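Long-range contacts in cyclopropane mycolic acid synthase 3 (Mycobacterium tuberculosis, PDB 1L1E), which probably converts a double bond of mycolic acid chains into a cyclopropane ring, with S-adenosyl-L-methionine as the donor of the methylene group: residues I53-G58 with R81-Y86; F151-H155 with Y214-F220; L158-K163 with F283-K287. All coordinates share one frame; numbering follows the deposited sequence.

Contact 1 (I53-G58 with R81-Y86); sequences IDLALG and RAIEKY
The helical segments 53-58 and 81-86 pass with their axes 11.2 Å apart and at 77° to each other, Ile-53 facing Arg-81 and Leu-57 facing Ala-82. Both belong to the Rossmann-like S-adenosylmethionine methyltransferase fold, where Leu-57 and Ala-82 also rest on Leu-68 of strand 67-71. Leu-57 fills the inner part of the crossing: its CD1 lies 4.2 Å from Ala-82 CB and 3.9 Å from Tyr-86 CE1, while its CB sits over one face of the tyrosine ring. Beside it, CG2 of Ile-53 packs on CG of Arg-81 at 3.7 Å. The Arg-81 chain leaves the backbone with CG anti to N (chi1 -176°) and bends at chi2, which carries the guanidinium round to Asp-54. Arg-81 grips Asp-54 side-on, NE to OD1 and NH2 to OD2, the latter 2.7 Å, each oxygen using its syn lone pair; the two bonds fix the rotation of the carboxylate, nearly coplanar with the guanidinium (18°). The second positive charge comes from Lys-85, whose extended chain runs with CG over the Tyr-86 ring and ends in a weak salt bridge, NZ to Asp-54 OD2, at 3.3 Å. On the other oxygen, Asp-54 OD1 lies at the edge of the Tyr-86 ring, 3.5 Å from OH.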
loop_
_atom_site.group_PDB
_atom_site.type_symbol
_atom_site.label_atom_id
_atom_site.label_comp_id
_atom_site.label_asym_id
_atom_site.label_seq_id
_atom_site.Cartn_x
_atom_site.Cartn_y
_atom_site.Cartn_z
ATOM N N ILE A 53 8.382 0.217 5.903
ATOM C CA ILE A 53 8.787 1.457 5.247
ATOM C C ILE A 53 10.298 1.398 4.932
ATOM O O ILE A 53 10.719 1.668 3.801
ATOM C CB ILE A 53 8.452 2.666 6.142
ATOM C CG1 ILE A 53 6.937 2.774 6.289
ATOM C CG2 ILE A 53 9.058 3.933 5.574
ATOM C CD1 ILE A 53 6.476 3.833 7.276
ATOM N N ASP A 54 11.119 1.004 5.907
ATOM C CA ASP A 54 12.562 0.906 5.655
ATOM C C ASP A 54 12.884 -0.171 4.608
ATOM O O ASP A 54 13.827 -0.037 3.830
ATOM C CB ASP A 54 13.343 0.593 6.947
ATOM C CG ASP A 54 13.301 1.735 7.959
ATOM O OD1 ASP A 54 12.873 2.857 7.598
ATOM O OD2 ASP A 54 13.697 1.505 9.124
ATOM N N LEU A 55 12.108 -1.246 4.586
ATOM C CA LEU A 55 12.355 -2.305 3.609
ATOM C C LEU A 55 12.136 -1.786 2.190
ATOM O O LEU A 55 12.964 -1.997 1.301
ATOM C CB LEU A 55 11.427 -3.497 3.863
ATOM C CG LEU A 55 11.504 -4.626 2.825
ATOM C CD1 LEU A 55 12.848 -5.366 2.943
ATOM C CD2 LEU A 55 10.341 -5.596 3.039
ATOM N N ALA A 56 11.015 -1.106 1.987
ATOM C CA ALA A 56 10.680 -0.560 0.674
ATOM C C ALA A 56 11.671 0.502 0.244
ATOM O O ALA A 56 12.224 0.437 -0.841
ATOM C CB ALA A 56 9.276 0.017 0.693
ATOM N N LEU A 57 11.911 1.471 1.115
ATOM C CA LEU A 57 12.820 2.567 0.809
ATOM C C LEU A 57 14.266 2.119 0.643
ATOM O O LEU A 57 14.991 2.685 -0.156
ATOM C CB LEU A 57 12.709 3.643 1.886
ATOM C CG LEU A 57 11.308 4.252 2.039
ATOM C CD1 LEU A 57 11.333 5.304 3.151
ATOM C CD2 LEU A 57 10.860 4.882 0.703
ATOM N N GLY A 58 14.682 1.102 1.390
ATOM C CA GLY A 58 16.044 0.618 1.274
ATOM C C GLY A 58 16.358 0.145 -0.135
ATOM O O GLY A 58 17.505 0.182 -0.572
ATOM N N ARG A 81 9.370 9.401 7.086
ATOM C CA ARG A 81 10.537 8.564 7.307
ATOM C C ARG A 81 11.624 8.898 6.278
ATOM O O ARG A 81 12.795 9.066 6.632
ATOM C CB ARG A 81 10.165 7.078 7.200
ATOM C CG ARG A 81 11.318 6.118 7.524
ATOM C CD ARG A 81 11.682 6.146 9.012
ATOM N NE ARG A 81 12.502 4.999 9.376
ATOM C CZ ARG A 81 12.899 4.701 10.612
ATOM N NH1 ARG A 81 12.557 5.470 11.641
ATOM N NH2 ARG A 81 13.639 3.622 10.817
ATOM N N ALA A 82 11.242 8.988 5.007
ATOM C CA ALA A 82 12.205 9.310 3.945
ATOM C C ALA A 82 12.993 10.582 4.261
ATOM O O ALA A 82 14.208 10.648 4.040
ATOM C CB ALA A 82 11.483 9.470 2.606
ATOM N N ILE A 83 12.299 11.595 4.768
ATOM C CA ILE A 83 12.949 12.864 5.101
ATOM C C ILE A 83 13.909 12.693 6.271
ATOM O O ILE A 83 15.099 12.972 6.154
ATOM C CB ILE A 83 11.919 13.949 5.505
ATOM C CG1 ILE A 83 10.976 14.251 4.339
ATOM C CG2 ILE A 83 12.658 15.222 5.943
ATOM C CD1 ILE A 83 9.917 15.293 4.655
ATOM N N GLU A 84 13.377 12.212 7.388
ATOM C CA GLU A 84 14.153 12.030 8.618
ATOM C C GLU A 84 15.283 11.011 8.594
ATOM O O GLU A 84 16.388 11.304 9.058
ATOM C CB GLU A 84 13.213 11.708 9.777
ATOM C CG GLU A 84 12.293 12.846 10.154
ATOM C CD GLU A 84 11.376 12.487 11.303
ATOM O OE1 GLU A 84 10.582 13.359 11.722
ATOM O OE2 GLU A 84 11.451 11.331 11.789
ATOM N N LYS A 85 15.027 9.813 8.073
ATOM C CA LYS A 85 16.074 8.800 8.039
ATOM C C LYS A 85 16.966 8.828 6.808
ATOM O O LYS A 85 18.165 8.572 6.906
ATOM C CB LYS A 85 15.485 7.383 8.180
ATOM C CG LYS A 85 16.559 6.298 8.105
ATOM C CD LYS A 85 16.024 4.884 8.316
ATOM C CE LYS A 85 17.152 3.873 8.117
ATOM N NZ LYS A 85 16.814 2.526 8.653
ATOM N N TYR A 86 16.397 9.133 5.646
ATOM C CA TYR A 86 17.197 9.135 4.431
ATOM C C TYR A 86 17.564 10.527 3.920
ATOM O O TYR A 86 18.330 10.660 2.975
ATOM C CB TYR A 86 16.477 8.324 3.346
ATOM C CG TYR A 86 16.143 6.906 3.795
ATOM C CD1 TYR A 86 15.038 6.653 4.616
ATOM C CD2 TYR A 86 16.953 5.828 3.434
ATOM C CE1 TYR A 86 14.751 5.358 5.067
ATOM C CE2 TYR A 86 16.674 4.523 3.882
ATOM C CZ TYR A 86 15.574 4.304 4.694
ATOM O OH TYR A 86 15.296 3.030 5.134
#

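Contact 2 (F151-H155 with Y214-F220); sequences FEVTH and YAEKVGF
Phe-151, His-155 and Phe-220 carry this contact, in which helix 151-155 lies against the end of a second helix and the turn that follows it. The ring of Phe-151 lies along the backbone of Tyr-214 and Ala-215: Ala-215 CA sits over its centre, Ala-215 CB makes a CH-pi contact with the same ring, and Tyr-214 CB comes within 3.5 Å of Phe-151 CD1. Val-218 adds CG2 to the Phe-151 CB, 3.8 Å away. His-155, with CG anti to its N (chi1 -178°), reaches across the turn and lays one ring face over the Val-218 carbonyl, O standing 3.3 Å above the plane without a hydrogen bond. The edge of the same imidazole points at the face of Phe-220 in a T-shaped pair, centroids 4.9 Å apart and planes at 87°, and His-155 CB adds a CH-pi contact over that ring. Thr-154 OG1, bonded to the Phe-150 carbonyl, meets the Phe-220 edge, 3.7 Å from CE1. Behind these rings, Phe-151 and Phe-220 both touch Met-164 and Leu-285 of the sheet. Gly-219 takes positive phi (117°), and the bonds Phe-220 N to Ala-215 O and Gly-219 N to Glu-216 O complete the Schellman motif that ends the helix and leads into strand 221-227.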
loop_
_atom_site.group_PDB
_atom_site.type_symbol
_atom_site.label_atom_id
_atom_site.label_comp_id
_atom_site.label_asym_id
_atom_site.label_seq_id
_atom_site.Cartn_x
_atom_site.Cartn_y
_atom_site.Cartn_z
ATOM N N PHE A 151 2.268 2.576 -15.748
ATOM C CA PHE A 151 3.654 2.251 -15.994
ATOM C C PHE A 151 4.320 3.200 -16.986
ATOM O O PHE A 151 5.507 3.480 -16.863
ATOM C CB PHE A 151 3.777 0.785 -16.411
ATOM C CG PHE A 151 3.584 -0.167 -15.255
ATOM C CD1 PHE A 151 2.494 -1.038 -15.214
ATOM C CD2 PHE A 151 4.475 -0.159 -14.183
ATOM C CE1 PHE A 151 2.297 -1.882 -14.130
ATOM C CE2 PHE A 151 4.286 -1.002 -13.087
ATOM C CZ PHE A 151 3.196 -1.863 -13.060
ATOM N N GLU A 152 3.560 3.713 -17.952
ATOM C CA GLU A 152 4.118 4.663 -18.907
ATOM C C GLU A 152 4.468 5.974 -18.189
ATOM O O GLU A 152 5.520 6.559 -18.431
ATOM C CB GLU A 152 3.121 4.955 -20.037
ATOM C CG GLU A 152 3.283 6.338 -20.655
ATOM C CD GLU A 152 2.177 6.696 -21.639
ATOM O OE1 GLU A 152 0.981 6.516 -21.302
ATOM O OE2 GLU A 152 2.505 7.172 -22.746
ATOM N N VAL A 153 3.576 6.432 -17.316
ATOM C CA VAL A 153 3.799 7.673 -16.577
ATOM C C VAL A 153 4.951 7.564 -15.576
ATOM O O VAL A 153 5.789 8.463 -15.495
ATOM C CB VAL A 153 2.528 8.111 -15.810
ATOM C CG1 VAL A 153 2.811 9.366 -15.001
ATOM C CG2 VAL A 153 1.393 8.363 -16.782
ATOM N N THR A 154 4.995 6.474 -14.811
ATOM C CA THR A 154 6.065 6.296 -13.830
ATOM C C THR A 154 7.424 6.088 -14.501
ATOM O O THR A 154 8.447 6.540 -13.996
ATOM C CB THR A 154 5.774 5.107 -12.879
ATOM O OG1 THR A 154 5.390 3.953 -13.645
ATOM C CG2 THR A 154 4.665 5.472 -11.904
ATOM N N HIS A 155 7.431 5.410 -15.643
ATOM C CA HIS A 155 8.666 5.164 -16.374
ATOM C C HIS A 155 9.235 6.454 -16.997
ATOM O O HIS A 155 10.449 6.658 -17.034
ATOM C CB HIS A 155 8.418 4.140 -17.486
ATOM C CG HIS A 155 9.647 3.780 -18.259
ATOM N ND1 HIS A 155 10.535 2.813 -17.839
ATOM C CD2 HIS A 155 10.158 4.286 -19.407
ATOM C CE1 HIS A 155 11.541 2.738 -18.695
ATOM N NE2 HIS A 155 11.337 3.623 -19.655
ATOM N N TYR A 214 2.713 -5.524 -17.998
ATOM C CA TYR A 214 2.682 -4.085 -18.227
ATOM C C TYR A 214 3.919 -3.309 -17.837
ATOM O O TYR A 214 4.230 -2.297 -18.455
ATOM C CB TYR A 214 1.478 -3.459 -17.528
ATOM C CG TYR A 214 0.172 -3.823 -18.174
ATOM C CD1 TYR A 214 -0.448 -5.041 -17.898
ATOM C CD2 TYR A 214 -0.439 -2.958 -19.080
ATOM C CE1 TYR A 214 -1.644 -5.383 -18.504
ATOM C CE2 TYR A 214 -1.632 -3.291 -19.692
ATOM C CZ TYR A 214 -2.232 -4.503 -19.400
ATOM O OH TYR A 214 -3.427 -4.827 -19.990
ATOM N N ALA A 215 4.619 -3.762 -16.807
ATOM C CA ALA A 215 5.817 -3.064 -16.377
ATOM C C ALA A 215 6.863 -3.167 -17.479
ATOM O O ALA A 215 7.376 -2.155 -17.968
ATOM C CB ALA A 215 6.349 -3.674 -15.080
ATOM N N GLU A 216 7.160 -4.399 -17.874
ATOM C CA GLU A 216 8.152 -4.661 -18.907
ATOM C C GLU A 216 7.814 -4.064 -20.269
ATOM O O GLU A 216 8.710 -3.747 -21.043
ATOM C CB GLU A 216 8.357 -6.163 -19.056
ATOM C CG GLU A 216 9.090 -6.802 -17.901
ATOM C CD GLU A 216 9.000 -8.314 -17.937
ATOM O OE1 GLU A 216 9.018 -8.881 -19.052
ATOM O OE2 GLU A 216 8.925 -8.935 -16.853
ATOM N N LYS A 217 6.529 -3.911 -20.563
ATOM C CA LYS A 217 6.123 -3.359 -21.855
ATOM C C LYS A 217 6.358 -1.858 -22.024
ATOM O O LYS A 217 6.123 -1.311 -23.102
ATOM C CB LYS A 217 4.657 -3.695 -22.135
ATOM C CG LYS A 217 4.447 -5.131 -22.611
ATOM C CD LYS A 217 2.969 -5.468 -22.723
ATOM C CE LYS A 217 2.761 -6.875 -23.266
ATOM N NZ LYS A 217 1.321 -7.258 -23.258
ATOM N N VAL A 218 6.809 -1.186 -20.966
ATOM C CA VAL A 218 7.094 0.238 -21.074
ATOM C C VAL A 218 8.598 0.447 -20.939
ATOM O O VAL A 218 9.087 1.566 -21.035
ATOM C CB VAL A 218 6.339 1.091 -20.013
ATOM C CG1 VAL A 218 4.847 0.846 -20.130
ATOM C CG2 VAL A 218 6.836 0.775 -18.604
ATOM N N GLY A 219 9.328 -0.646 -20.726
ATOM C CA GLY A 219 10.771 -0.558 -20.601
ATOM C C GLY A 219 11.338 -0.974 -19.251
ATOM O O GLY A 219 12.552 -1.096 -19.102
ATOM N N PHE A 220 10.470 -1.185 -18.267
ATOM C CA PHE A 220 10.914 -1.578 -16.935
ATOM C C PHE A 220 11.472 -2.987 -16.878
ATOM O O PHE A 220 10.989 -3.909 -17.547
ATOM C CB PHE A 220 9.766 -1.492 -15.924
ATOM C CG PHE A 220 9.546 -0.121 -15.344
ATOM C CD1 PHE A 220 8.267 0.418 -15.278
ATOM C CD2 PHE A 220 10.603 0.593 -14.778
ATOM C CE1 PHE A 220 8.037 1.648 -14.651
ATOM C CE2 PHE A 220 10.385 1.816 -14.149
ATOM C CZ PHE A 220 9.091 2.346 -14.086
#

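Contact 3 (L158-K163 with F283-K287); sequences LPADGK and FTLEK
Backbone hydrogen bonding joins Gly-162 to Lys-287: Lys-287 N bonds Gly-162 O at 3.0 Å. Next to it, Lys-163 and Glu-286 form an antiparallel non-hydrogen-bonded pair with CA atoms 4.3 Å apart. Two CA-H...O contacts accompany the pair, Lys-163 CA to Leu-285 O at 3.1 Å and Glu-286 CA to Gly-162 O at 3.6 Å. A side-chain hydrogen bond comes from the C-terminal lysine: Lys-287 NZ bonds Leu-158 O at 2.6 Å, and NZ also bonds His-155 O, so two carbonyls hold it. Extended throughout, with CG anti to the backbone N (chi1 178°), Lys-287 runs along the turn to get there, CD passing 3.2 Å from Pro-159 O. Among the charged groups, Lys-163 and Glu-286 share one face of the sheet, yet NZ and OE1 stay beyond salt-bridge distance: the lysine, bent at chi2 and chi3, curls back to a weak bond with Asp-161 O, while Glu-286 pairs with Arg-221. Apolar packing is slight: Leu-158 CB lies 3.9 Å from Lys-287 CD. A type I turn, Pro-159 to Gly-162, closed by Gly-162 N to Pro-159 O, brings the chain into strand 163-170. Strand 279-286 runs antiparallel to it, inserted between strands 163-170 and 221-227, giving the 3-2-1-4-5-7-6 strand order that marks class I methyltransferases.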
loop_
_atom_site.group_PDB
_atom_site.type_symbol
_atom_site.label_atom_id
_atom_site.label_comp_id
_atom_site.label_asym_id
_atom_site.label_seq_id
_atom_site.Cartn_x
_atom_site.Cartn_y
_atom_site.Cartn_z
ATOM N N LEU A 158 10.925 8.932 -14.270
ATOM C CA LEU A 158 12.160 8.451 -13.671
ATOM C C LEU A 158 13.367 8.713 -14.544
ATOM O O LEU A 158 13.251 8.813 -15.763
ATOM C CB LEU A 158 12.068 6.946 -13.405
ATOM C CG LEU A 158 11.075 6.505 -12.332
ATOM C CD1 LEU A 158 10.961 4.979 -12.316
ATOM C CD2 LEU A 158 11.538 7.046 -10.984
ATOM N N PRO A 159 14.551 8.822 -13.924
ATOM C CA PRO A 159 15.803 9.068 -14.641
ATOM C C PRO A 159 16.406 7.756 -15.137
ATOM O O PRO A 159 15.892 6.673 -14.837
ATOM C CB PRO A 159 16.670 9.735 -13.585
ATOM C CG PRO A 159 16.273 9.005 -12.343
ATOM C CD PRO A 159 14.755 8.925 -12.467
ATOM N N ALA A 160 17.496 7.860 -15.894
ATOM C CA ALA A 160 18.183 6.689 -16.431
ATOM C C ALA A 160 18.419 5.621 -15.368
ATOM O O ALA A 160 18.186 4.436 -15.617
ATOM C CB ALA A 160 19.508 7.104 -17.040
ATOM N N ASP A 161 18.887 6.034 -14.192
ATOM C CA ASP A 161 19.153 5.089 -13.103
ATOM C C ASP A 161 18.032 5.057 -12.076
ATOM O O ASP A 161 18.251 4.734 -10.908
ATOM C CB ASP A 161 20.468 5.434 -12.395
ATOM C CG ASP A 161 20.522 6.874 -11.920
ATOM O OD1 ASP A 161 19.568 7.332 -11.254
ATOM O OD2 ASP A 161 21.533 7.552 -12.202
ATOM N N GLY A 162 16.825 5.385 -12.514
ATOM C CA GLY A 162 15.700 5.387 -11.606
ATOM C C GLY A 162 15.130 4.008 -11.326
ATOM O O GLY A 162 15.342 3.042 -12.068
ATOM N N LYS A 163 14.399 3.922 -10.227
ATOM C CA LYS A 163 13.768 2.683 -9.834
ATOM C C LYS A 163 12.520 3.032 -9.062
ATOM O O LYS A 163 12.426 4.105 -8.464
ATOM C CB LYS A 163 14.708 1.830 -8.971
ATOM C CG LYS A 163 15.453 2.596 -7.887
ATOM C CD LYS A 163 16.856 2.999 -8.347
ATOM C CE LYS A 163 17.752 1.776 -8.548
ATOM N NZ LYS A 163 19.126 2.122 -9.035
ATOM N N PHE A 283 7.661 -5.315 -5.824
ATOM C CA PHE A 283 8.399 -5.415 -7.074
ATOM C C PHE A 283 9.371 -4.263 -7.199
ATOM O O PHE A 283 8.987 -3.100 -7.073
ATOM C CB PHE A 283 7.463 -5.354 -8.287
ATOM C CG PHE A 283 6.418 -6.434 -8.320
ATOM C CD1 PHE A 283 5.215 -6.275 -7.652
ATOM C CD2 PHE A 283 6.626 -7.598 -9.062
ATOM C CE1 PHE A 283 4.222 -7.255 -7.720
ATOM C CE2 PHE A 283 5.641 -8.581 -9.138
ATOM C CZ PHE A 283 4.436 -8.410 -8.469
ATOM N N THR A 284 10.634 -4.581 -7.440
ATOM C CA THR A 284 11.610 -3.543 -7.634
ATOM C C THR A 284 11.759 -3.454 -9.145
ATOM O O THR A 284 12.104 -4.437 -9.805
ATOM C CB THR A 284 12.960 -3.890 -6.988
ATOM O OG1 THR A 284 12.778 -4.095 -5.576
ATOM C CG2 THR A 284 13.945 -2.743 -7.202
ATOM N N LEU A 285 11.469 -2.283 -9.689
ATOM C CA LEU A 285 11.556 -2.075 -11.128
ATOM C C LEU A 285 12.574 -0.992 -11.478
ATOM O O LEU A 285 12.532 0.112 -10.934
ATOM C CB LEU A 285 10.182 -1.680 -11.666
ATOM C CG LEU A 285 9.000 -2.476 -11.113
ATOM C CD1 LEU A 285 7.719 -1.870 -11.629
ATOM C CD2 LEU A 285 9.111 -3.932 -11.505
ATOM N N GLU A 286 13.489 -1.314 -12.384
ATOM C CA GLU A 286 14.510 -0.361 -12.803
ATOM C C GLU A 286 14.235 0.149 -14.215
ATOM O O GLU A 286 13.911 -0.630 -15.111
ATOM C CB GLU A 286 15.892 -1.006 -12.756
ATOM C CG GLU A 286 16.411 -1.241 -11.346
ATOM C CD GLU A 286 17.849 -1.710 -11.338
ATOM O OE1 GLU A 286 18.663 -1.099 -12.054
ATOM O OE2 GLU A 286 18.165 -2.678 -10.617
ATOM N N LYS A 287 14.359 1.459 -14.409
ATOM C CA LYS A 287 14.120 2.058 -15.719
ATOM C C LYS A 287 15.184 1.585 -16.700
ATOM O O LYS A 287 16.258 1.144 -16.290
ATOM C CB LYS A 287 14.143 3.586 -15.617
ATOM C CG LYS A 287 13.959 4.302 -16.951
ATOM C CD LYS A 287 13.569 5.764 -16.766
ATOM C CE LYS A 287 13.300 6.423 -18.113
ATOM N NZ LYS A 287 12.613 7.742 -18.008
#

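Contacts 2 and 3 are neighbours, their centres 10 Å apart, whereas contact 1 lies 24 Å from contact 2 and 17 Å from contact 3. Contact 1 joins two helices through an apolar layer and a salt-bridge network. Contact 2, aromatic and apolar, has no hydrogen bond between its segments and packs helix 147-157 and the helix end and turn 214-220 on the sheet; contact 3 joins a turn and a strand edge by one backbone bond, one antiparallel pair and a lysine bond to a carbonyl. Contacts 2 and 3 meet where Leu-158 CD1 touches Phe-220 CZ. Each has buried residues (Leu-57 and Ala-82; Phe-151 and Phe-220; Leu-158 and Leu-285) and an exposed margin (Lys-85; Gly-219; Ala-160).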